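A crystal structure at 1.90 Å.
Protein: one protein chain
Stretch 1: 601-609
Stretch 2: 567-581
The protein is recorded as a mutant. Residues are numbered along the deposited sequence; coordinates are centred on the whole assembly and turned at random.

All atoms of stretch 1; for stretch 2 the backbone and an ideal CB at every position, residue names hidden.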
ATOM      1  N   ASN A 601       3.201  -1.752  -1.998  1.00 20.91           N
ATOM      2  CA  ASN A 601       3.559  -0.344  -1.848  1.00 18.25           C
ATOM      3  C   ASN A 601       2.531   0.567  -2.517  1.00 21.16           C
ATOM      4  O   ASN A 601       2.866   1.453  -3.307  1.00 22.56           O
ATOM      5  CB  ASN A 601       4.962  -0.072  -2.390  1.00 21.14           C
ATOM      6  CG  ASN A 601       5.505   1.264  -1.925  1.00 22.42           C
ATOM      7  OD1 ASN A 601       5.035   1.814  -0.928  1.00 22.20           O
ATOM      8  ND2 ASN A 601       6.496   1.793  -2.638  1.00 22.33           N
ATOM      9  N   SER A 602       1.262   0.352  -2.179  1.00 20.02           N
ATOM     10  CA  SER A 602       0.182   1.183  -2.688  1.00 19.08           C
ATOM     11  C   SER A 602      -0.796   1.482  -1.562  1.00 19.04           C
ATOM     12  O   SER A 602      -0.795   0.824  -0.519  1.00 16.13           O
ATOM     13  CB  SER A 602      -0.556   0.509  -3.853  1.00 22.43           C
ATOM     14  OG  SER A 602      -1.306  -0.605  -3.392  1.00 22.03           O
ATOM     15  N   PHE A 603      -1.640   2.483  -1.794  1.00 17.26           N
ATOM     16  CA  PHE A 603      -2.667   2.869  -0.838  1.00 17.17           C
ATOM     17  C   PHE A 603      -3.854   3.409  -1.623  1.00 20.18           C
ATOM     18  O   PHE A 603      -3.702   4.315  -2.448  1.00 18.21           O
ATOM     19  CB  PHE A 603      -2.132   3.905   0.157  1.00 15.99           C
ATOM     20  CG  PHE A 603      -2.753   3.809   1.520  1.00 15.87           C
ATOM     21  CD1 PHE A 603      -4.006   4.349   1.760  1.00 15.97           C
ATOM     22  CD2 PHE A 603      -2.091   3.169   2.562  1.00 17.99           C
ATOM     23  CE1 PHE A 603      -4.585   4.256   3.007  1.00 18.11           C
ATOM     24  CE2 PHE A 603      -2.670   3.076   3.815  1.00 21.52           C
ATOM     25  CZ  PHE A 603      -3.917   3.617   4.037  1.00 19.81           C
ATOM     26  N   ARG A 604      -5.025   2.822  -1.369  1.00 17.59           N
ATOM     27  CA  ARG A 604      -6.253   3.088  -2.117  1.00 16.75           C
ATOM     28  C   ARG A 604      -6.089   2.774  -3.605  1.00 16.54           C
ATOM     29  O   ARG A 604      -6.649   3.446  -4.469  1.00 17.29           O
ATOM     30  CB  ARG A 604      -6.739   4.523  -1.878  1.00 18.81           C
ATOM     31  CG  ARG A 604      -7.618   4.628  -0.605  1.00 18.51           C
ATOM     32  CD  ARG A 604      -7.984   6.067  -0.255  1.00 19.31           C
ATOM     33  NE  ARG A 604      -6.852   6.786   0.332  1.00 16.69           N
ATOM     34  CZ  ARG A 604      -6.654   6.966   1.633  1.00 18.61           C
ATOM     35  NH1 ARG A 604      -7.510   6.492   2.530  1.00 17.88           N
ATOM     36  NH2 ARG A 604      -5.594   7.638   2.041  1.00 19.55           N
ATOM     37  N   SER A 605      -5.347   1.709  -3.899  1.00 14.66           N
ATOM     38  CA  SER A 605      -5.311   1.100  -5.221  1.00 18.91           C
ATOM     39  C   SER A 605      -5.989  -0.267  -5.193  1.00 17.08           C
ATOM     40  O   SER A 605      -5.793  -1.051  -4.257  1.00 17.12           O
ATOM     41  CB  SER A 605      -3.875   0.926  -5.724  1.00 21.44           C
ATOM     42  OG  SER A 605      -3.879   0.171  -6.920  1.00 18.00           O
ATOM     43  N   ALA A 606      -6.767  -0.552  -6.234  1.00 16.26           N
ATOM     44  CA  ALA A 606      -7.408  -1.848  -6.399  1.00 16.36           C
ATOM     45  C   ALA A 606      -6.526  -2.873  -7.099  1.00 18.15           C
ATOM     46  O   ALA A 606      -6.928  -4.035  -7.217  1.00 18.89           O
ATOM     47  CB  ALA A 606      -8.714  -1.689  -7.188  1.00 17.68           C
ATOM     48  N   THR A 607      -5.346  -2.481  -7.573  1.00 17.20           N
ATOM     49  CA  THR A 607      -4.548  -3.354  -8.427  1.00 16.96           C
ATOM     50  C   THR A 607      -3.784  -4.370  -7.589  1.00 18.19           C
ATOM     51  O   THR A 607      -2.992  -3.997  -6.720  1.00 20.06           O
ATOM     52  CB  THR A 607      -3.573  -2.534  -9.265  1.00 18.37           C
ATOM     53  OG1 THR A 607      -4.296  -1.569 -10.036  1.00 20.92           O
ATOM     54  CG2 THR A 607      -2.762  -3.446 -10.210  1.00 21.29           C
ATOM     55  N   ILE A 608      -3.998  -5.654  -7.868  1.00 18.91           N
ATOM     56  CA  ILE A 608      -3.234  -6.703  -7.198  1.00 20.54           C
ATOM     57  C   ILE A 608      -1.820  -6.694  -7.760  1.00 23.71           C
ATOM     58  O   ILE A 608      -1.623  -6.797  -8.976  1.00 23.80           O
ATOM     59  CB  ILE A 608      -3.896  -8.076  -7.379  1.00 21.73           C
ATOM     60  CG1 ILE A 608      -5.263  -8.097  -6.693  1.00 18.63           C
ATOM     61  CG2 ILE A 608      -2.994  -9.195  -6.824  1.00 25.83           C
ATOM     62  CD1 ILE A 608      -6.067  -9.375  -6.947  1.00 22.15           C
ATOM     63  N   ARG A 609      -0.830  -6.561  -6.881  1.00 26.13           N
ATOM     64  CA  ARG A 609       0.570  -6.505  -7.283  1.00 33.47           C
ATOM     65  C   ARG A 609       1.386  -7.496  -6.471  1.00 38.02           C
ATOM     66  O   ARG A 609       1.197  -7.623  -5.257  1.00 36.37           O
ATOM     67  CB  ARG A 609       1.157  -5.104  -7.098  1.00 32.30           C
ATOM     68  CG  ARG A 609       0.806  -4.167  -8.214  1.00 30.32           C
ATOM     69  CD  ARG A 609       1.545  -2.842  -8.114  1.00 26.74           C
ATOM     70  NE  ARG A 609       1.310  -2.065  -9.324  1.00 27.10           N
ATOM     71  CZ  ARG A 609       0.297  -1.223  -9.491  1.00 28.44           C
ATOM     72  NH1 ARG A 609      -0.577  -1.018  -8.509  1.00 26.25           N
ATOM     73  NH2 ARG A 609       0.168  -0.574 -10.643  1.00 28.03           N
ATOM     74  N   UNK A 567      -8.533  -6.804 -15.426  1.00 18.53           N
ATOM     75  CA  UNK A 567      -7.860  -7.899 -14.744  1.00 19.68           C
ATOM     76  C   UNK A 567      -7.173  -7.436 -13.457  1.00 18.90           C
ATOM     77  O   UNK A 567      -6.923  -6.246 -13.243  1.00 18.13           O
ATOM     78  CB  UNK A 567      -6.836  -8.545 -15.680  1.00 19.68           C
ATOM     79  N   UNK A 568      -6.879  -8.412 -12.594  1.00 19.40           N
ATOM     80  CA  UNK A 568      -6.004  -8.218 -11.434  1.00 21.85           C
ATOM     81  C   UNK A 568      -6.547  -7.167 -10.464  1.00 20.83           C
ATOM     82  O   UNK A 568      -5.794  -6.366  -9.908  1.00 20.90           O
ATOM     83  CB  UNK A 568      -4.604  -7.812 -11.900  1.00 21.85           C
ATOM     84  N   UNK A 569      -7.856  -7.186 -10.232  1.00 19.25           N
ATOM     85  CA  UNK A 569      -8.484  -6.296  -9.264  1.00 18.71           C
ATOM     86  C   UNK A 569      -8.817  -7.035  -7.972  1.00 19.51           C
ATOM     87  O   UNK A 569      -9.174  -8.220  -7.979  1.00 17.08           O
ATOM     88  CB  UNK A 569      -9.750  -5.675  -9.857  1.00 18.71           C
ATOM     89  N   UNK A 570      -8.719  -6.308  -6.859  1.00 18.81           N
ATOM     90  CA  UNK A 570      -9.018  -6.874  -5.549  1.00 19.13           C
ATOM     91  C   UNK A 570     -10.433  -7.444  -5.513  1.00 16.92           C
ATOM     92  O   UNK A 570     -11.363  -6.908  -6.122  1.00 19.12           O
ATOM     93  CB  UNK A 570      -8.846  -5.815  -4.458  1.00 19.13           C
ATOM     94  N   UNK A 571     -10.591  -8.537  -4.769  1.00 16.77           N
ATOM     95  CA  UNK A 571     -11.902  -9.112  -4.498  1.00 21.02           C
ATOM     96  C   UNK A 571     -12.636  -8.410  -3.362  1.00 20.98           C
ATOM     97  O   UNK A 571     -13.795  -8.741  -3.097  1.00 21.59           O
ATOM     98  CB  UNK A 571     -11.755 -10.599  -4.170  1.00 21.02           C
ATOM     99  N   UNK A 572     -11.989  -7.476  -2.672  1.00 20.07           N
ATOM    100  CA  UNK A 572     -12.531  -6.928  -1.434  1.00 19.55           C
ATOM    101  C   UNK A 572     -12.013  -5.508  -1.268  1.00 18.49           C
ATOM    102  O   UNK A 572     -10.845  -5.219  -1.548  1.00 19.41           O
ATOM    103  CB  UNK A 572     -12.155  -7.794  -0.230  1.00 19.55           C
ATOM    104  N   UNK A 573     -12.895  -4.617  -0.821  1.00 17.40           N
ATOM    105  CA  UNK A 573     -12.531  -3.238  -0.495  1.00 16.49           C
ATOM    106  C   UNK A 573     -13.309  -2.908   0.775  1.00 15.09           C
ATOM    107  O   UNK A 573     -14.425  -2.385   0.723  1.00 16.99           O
ATOM    108  CB  UNK A 573     -12.845  -2.266  -1.634  1.00 16.49           C
ATOM    109  N   UNK A 574     -12.719  -3.235   1.918  1.00 16.45           N
ATOM    110  CA  UNK A 574     -13.502  -3.407   3.129  1.00 17.50           C
ATOM    111  C   UNK A 574     -13.537  -2.170   4.016  1.00 17.29           C
ATOM    112  O   UNK A 574     -14.291  -2.157   4.996  1.00 16.19           O
ATOM    113  CB  UNK A 574     -12.950  -4.589   3.929  1.00 17.50           C
ATOM    114  N   UNK A 575     -12.757  -1.139   3.701  1.00 15.34           N
ATOM    115  CA  UNK A 575     -12.727   0.071   4.507  1.00 16.51           C
ATOM    116  C   UNK A 575     -12.216   1.210   3.639  1.00 16.06           C
ATOM    117  O   UNK A 575     -11.655   0.999   2.564  1.00 16.17           O
ATOM    118  CB  UNK A 575     -11.855  -0.109   5.751  1.00 16.51           C
ATOM    119  N   UNK A 576     -12.419   2.429   4.127  1.00 14.60           N
ATOM    120  CA  UNK A 576     -12.024   3.611   3.367  1.00 13.76           C
ATOM    121  C   UNK A 576     -10.510   3.698   3.219  1.00 16.88           C
ATOM    122  O   UNK A 576     -10.004   4.142   2.181  1.00 15.94           O
ATOM    123  CB  UNK A 576     -12.557   4.877   4.041  1.00 13.76           C
ATOM    124  N   UNK A 577      -9.774   3.293   4.255  1.00 16.59           N
ATOM    125  CA  UNK A 577      -8.309   3.288   4.235  1.00 19.75           C
ATOM    126  C   UNK A 577      -7.785   1.931   3.762  1.00 19.16           C
ATOM    127  O   UNK A 577      -7.018   1.244   4.437  1.00 20.31           O
ATOM    128  CB  UNK A 577      -7.752   3.618   5.621  1.00 19.75           C
ATOM    129  N   UNK A 578      -8.208   1.560   2.557  1.00 18.16           N
ATOM    130  CA  UNK A 578      -7.892   0.251   2.006  1.00 17.82           C
ATOM    131  C   UNK A 578      -6.495   0.243   1.393  1.00 17.21           C
ATOM    132  O   UNK A 578      -6.145   1.137   0.617  1.00 17.77           O
ATOM    133  CB  UNK A 578      -8.933  -0.153   0.960  1.00 17.82           C
ATOM    134  N   UNK A 579      -5.710  -0.787   1.719  1.00 17.39           N
ATOM    135  CA  UNK A 579      -4.398  -0.969   1.103  1.00 20.44           C
ATOM    136  C   UNK A 579      -3.961  -2.430   1.145  1.00 22.65           C
ATOM    137  O   UNK A 579      -2.777  -2.723   1.349  1.00 25.88           O
ATOM    138  CB  UNK A 579      -3.358  -0.092   1.803  1.00 20.44           C
ATOM    139  N   UNK A 580      -4.913  -3.350   0.958  1.00 22.57           N
ATOM    140  CA  UNK A 580      -4.666  -4.788   0.832  1.00 22.09           C
ATOM    141  C   UNK A 580      -4.207  -5.469   2.116  1.00 27.42           C
ATOM    142  O   UNK A 580      -4.753  -6.512   2.499  1.00 29.74           O
ATOM    143  CB  UNK A 580      -3.615  -5.026  -0.254  1.00 22.09           C
ATOM    144  N   UNK A 581      -3.191  -4.912   2.775  1.00 23.16           N
ATOM    145  CA  UNK A 581      -2.420  -5.690   3.739  1.00 26.83           C
ATOM    146  C   UNK A 581      -3.198  -6.049   4.996  1.00 25.92           C
ATOM    147  O   UNK A 581      -2.786  -6.972   5.708  1.00 25.58           O
ATOM    148  CB  UNK A 581      -1.160  -4.916   4.131  1.00 26.83           C
TER

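Position 567 has nothing of stretch 1 within 5.5 Å of its ideal CB, so many side chains would suit; it is Arg 567, without a contact here.

At 568, phi/psi of 61/41 is left-handed, which favours Gly, Asn or Asp. The ideal CB lies 4.3 Å from Ile 608 O. The residue is Asn 568, whose backbone O accepts from Ile 608 N (2.8 Å, 173° at hydrogen).

The CB of 569 points away overall yet sits 4.2 Å from Ala 606 O, so a small residue fits, though larger ones are not excluded. It is Ala 569, bridged to Thr 607 at a CA-CA distance of 5.0 Å.

At 570 the backbone N donates to Ala 606 O (2.9 Å), which excludes proline. The ideal CB is 3.8 Å from that same O and 4.8 Å from Ile 608 CG1, a setting for Val, Thr or Ser. Thr 570 takes chi1 t, leaving CG2 4.1 Å from Ala 606 CB, while OG1 of Thr 570 donates to the backbone O of 572 (2.6 Å).

Positions 571 and 572 leave identity open; they are Arg 571 and Ile 572, neither in contact.

At 573, CA-to-CB points toward stretch 1, but no atom there comes within 5.5 Å of the ideal CB. A long or broad side chain could span that gap. Trp 573 does: CZ3 reaches Ala 606 CB at 3.8 Å, and CH2 lies 3.6 Å from Arg 604 C.

Positions 574 and 575 are unconstrained by stretch 1: Asn 574 and Gln 575. NE2 of Gln 575 donates to the backbone O of 577 (3.0 Å).

At 576 the backbone O accepts a weak bond from Arg 604 NH1 (3.4 Å). Several side chains would serve; the ring of Tyr 576 brings CE1 to 3.8 Å from Arg 604 NH1.

At 577 the ideal CB lies 4.1 Å from Phe 603 CZ and 4.2 Å from Arg 604 NH1, suiting a small apolar residue: Ala 577.

At 578 backbone O accepts from Arg 604 N (2.8 Å), a bond indifferent to side chain. CB is 5.2 Å from Arg 604 CG, leaving room for a large group; Phe 578 places CE2 3.6 Å from Ser 605 O, at its ring edge.

At 579 CB points toward stretch 1, 3.6 Å from Ser 602 O and Phe 603 CD2. Several residues could supply this methylene; Asn 579 CB lies over the Phe 603 ring face, 3.9 Å from its centroid.

At 580, phi/psi of 70/-50 is unusual for a residue with a CB and would make glycine an easy choice, but CB points sideways with space beyond, where a long apolar group also suits. Phe 580 sets CE1 3.9 Å from Ile 608 CG1 and CE2 3.2 Å from both Ser 605 O and Thr 607 O.

Position 581 has nothing of stretch 1 within 5.5 Å of its ideal CB, so many residues would do; it is Ser 581.

Stretch 2 567-581: RNATRIWNQYAFNFS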
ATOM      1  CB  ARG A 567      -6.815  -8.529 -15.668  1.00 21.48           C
ATOM      2  CG  ARG A 567      -7.372  -9.057 -16.976  1.00 24.35           C
ATOM      3  CD  ARG A 567      -6.280  -9.716 -17.819  1.00 27.80           C
ATOM      4  NE  ARG A 567      -5.290  -8.737 -18.276  1.00 29.53           N
ATOM      5  CZ  ARG A 567      -4.024  -8.665 -17.876  1.00 34.92           C
ATOM      6  NH1 ARG A 567      -3.515  -9.533 -16.997  1.00 35.27           N
ATOM      7  NH2 ARG A 567      -3.241  -7.717 -18.374  1.00 34.34           N
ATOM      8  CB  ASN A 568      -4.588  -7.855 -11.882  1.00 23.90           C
ATOM      9  CG  ASN A 568      -3.905  -8.984 -12.619  1.00 30.83           C
ATOM     10  OD1 ASN A 568      -4.203 -10.156 -12.398  1.00 33.03           O
ATOM     11  ND2 ASN A 568      -2.979  -8.635 -13.494  1.00 37.01           N
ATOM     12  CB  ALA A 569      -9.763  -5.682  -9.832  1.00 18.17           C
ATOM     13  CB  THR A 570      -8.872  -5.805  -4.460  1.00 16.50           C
ATOM     14  OG1 THR A 570      -9.113  -6.390  -3.173  1.00 17.89           O
ATOM     15  CG2 THR A 570      -9.859  -4.668  -4.674  1.00 16.40           C
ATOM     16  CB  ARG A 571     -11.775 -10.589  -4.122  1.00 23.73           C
ATOM     17  CG  ARG A 571     -11.106 -11.486  -5.150  1.00 28.26           C
ATOM     18  CD  ARG A 571     -11.965 -11.721  -6.370  1.00 26.21           C
ATOM     19  NE  ARG A 571     -13.376 -11.995  -6.092  1.00 23.18           N
ATOM     20  CZ  ARG A 571     -13.875 -13.180  -5.752  1.00 24.14           C
ATOM     21  NH1 ARG A 571     -13.088 -14.238  -5.601  1.00 28.36           N
ATOM     22  NH2 ARG A 571     -15.177 -13.307  -5.560  1.00 23.33           N
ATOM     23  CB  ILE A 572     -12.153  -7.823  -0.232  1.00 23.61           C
ATOM     24  CG1 ILE A 572     -12.740  -7.271   1.067  1.00 26.33           C
ATOM     25  CG2 ILE A 572     -10.635  -7.970  -0.113  1.00 24.40           C
ATOM     26  CD1 ILE A 572     -12.776  -8.304   2.183  1.00 29.12           C
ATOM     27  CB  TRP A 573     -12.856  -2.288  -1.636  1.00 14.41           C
ATOM     28  CG  TRP A 573     -12.265  -0.925  -1.463  1.00 16.22           C
ATOM     29  CD1 TRP A 573     -12.601  -0.005  -0.517  1.00 15.98           C
ATOM     30  CD2 TRP A 573     -11.243  -0.325  -2.267  1.00 16.75           C
ATOM     31  NE1 TRP A 573     -11.850   1.140  -0.680  1.00 16.91           N
ATOM     32  CE2 TRP A 573     -11.005   0.965  -1.746  1.00 16.76           C
ATOM     33  CE3 TRP A 573     -10.505  -0.756  -3.376  1.00 18.02           C
ATOM     34  CZ2 TRP A 573     -10.065   1.833  -2.299  1.00 17.61           C
ATOM     35  CZ3 TRP A 573      -9.568   0.110  -3.927  1.00 21.26           C
ATOM     36  CH2 TRP A 573      -9.356   1.391  -3.383  1.00 18.75           C
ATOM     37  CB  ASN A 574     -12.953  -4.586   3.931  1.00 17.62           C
ATOM     38  CG  ASN A 574     -11.612  -4.282   4.536  1.00 18.74           C
ATOM     39  OD1 ASN A 574     -10.648  -4.005   3.818  1.00 17.96           O
ATOM     40  ND2 ASN A 574     -11.543  -4.297   5.853  1.00 17.76           N
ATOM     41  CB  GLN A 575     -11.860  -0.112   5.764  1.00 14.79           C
ATOM     42  CG  GLN A 575     -10.391  -0.378   5.493  1.00 14.90           C
ATOM     43  CD  GLN A 575      -9.586  -0.651   6.751  1.00 17.95           C
ATOM     44  OE1 GLN A 575     -10.115  -1.145   7.754  1.00 18.77           O
ATOM     45  NE2 GLN A 575      -8.299  -0.353   6.697  1.00 20.44           N
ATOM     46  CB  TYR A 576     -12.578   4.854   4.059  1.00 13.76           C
ATOM     47  CG  TYR A 576     -12.363   6.135   3.311  1.00 14.12           C
ATOM     48  CD1 TYR A 576     -11.215   6.883   3.511  1.00 17.33           C
ATOM     49  CD2 TYR A 576     -13.316   6.613   2.420  1.00 14.80           C
ATOM     50  CE1 TYR A 576     -11.009   8.066   2.838  1.00 17.53           C
ATOM     51  CE2 TYR A 576     -13.119   7.808   1.736  1.00 17.22           C
ATOM     52  CZ  TYR A 576     -11.964   8.521   1.956  1.00 16.78           C
ATOM     53  OH  TYR A 576     -11.745   9.699   1.291  1.00 15.41           O
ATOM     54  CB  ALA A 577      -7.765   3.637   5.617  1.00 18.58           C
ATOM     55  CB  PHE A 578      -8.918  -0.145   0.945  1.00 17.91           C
ATOM     56  CG  PHE A 578      -8.590  -1.435   0.270  1.00 16.74           C
ATOM     57  CD1 PHE A 578      -8.870  -2.638   0.887  1.00 18.98           C
ATOM     58  CD2 PHE A 578      -7.959  -1.448  -0.963  1.00 19.34           C
ATOM     59  CE1 PHE A 578      -8.551  -3.831   0.272  1.00 20.47           C
ATOM     60  CE2 PHE A 578      -7.635  -2.642  -1.579  1.00 21.05           C
ATOM     61  CZ  PHE A 578      -7.927  -3.827  -0.966  1.00 21.51           C
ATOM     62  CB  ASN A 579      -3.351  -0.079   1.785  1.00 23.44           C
ATOM     63  CG  ASN A 579      -2.948  -0.588   3.156  1.00 28.00           C
ATOM     64  OD1 ASN A 579      -3.747  -1.179   3.873  1.00 27.63           O
ATOM     65  ND2 ASN A 579      -1.691  -0.363   3.520  1.00 28.49           N
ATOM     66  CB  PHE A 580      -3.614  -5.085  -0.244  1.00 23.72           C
ATOM     67  CG  PHE A 580      -4.120  -4.952  -1.649  1.00 23.77           C
ATOM     68  CD1 PHE A 580      -4.954  -5.914  -2.195  1.00 24.86           C
ATOM     69  CD2 PHE A 580      -3.749  -3.873  -2.428  1.00 23.88           C
ATOM     70  CE1 PHE A 580      -5.416  -5.791  -3.496  1.00 24.64           C
ATOM     71  CE2 PHE A 580      -4.208  -3.744  -3.724  1.00 24.03           C
ATOM     72  CZ  PHE A 580      -5.042  -4.705  -4.258  1.00 25.08           C
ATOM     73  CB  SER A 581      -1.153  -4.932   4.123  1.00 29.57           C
ATOM     74  OG  SER A 581      -0.403  -4.661   2.959  1.00 28.46           O
TER
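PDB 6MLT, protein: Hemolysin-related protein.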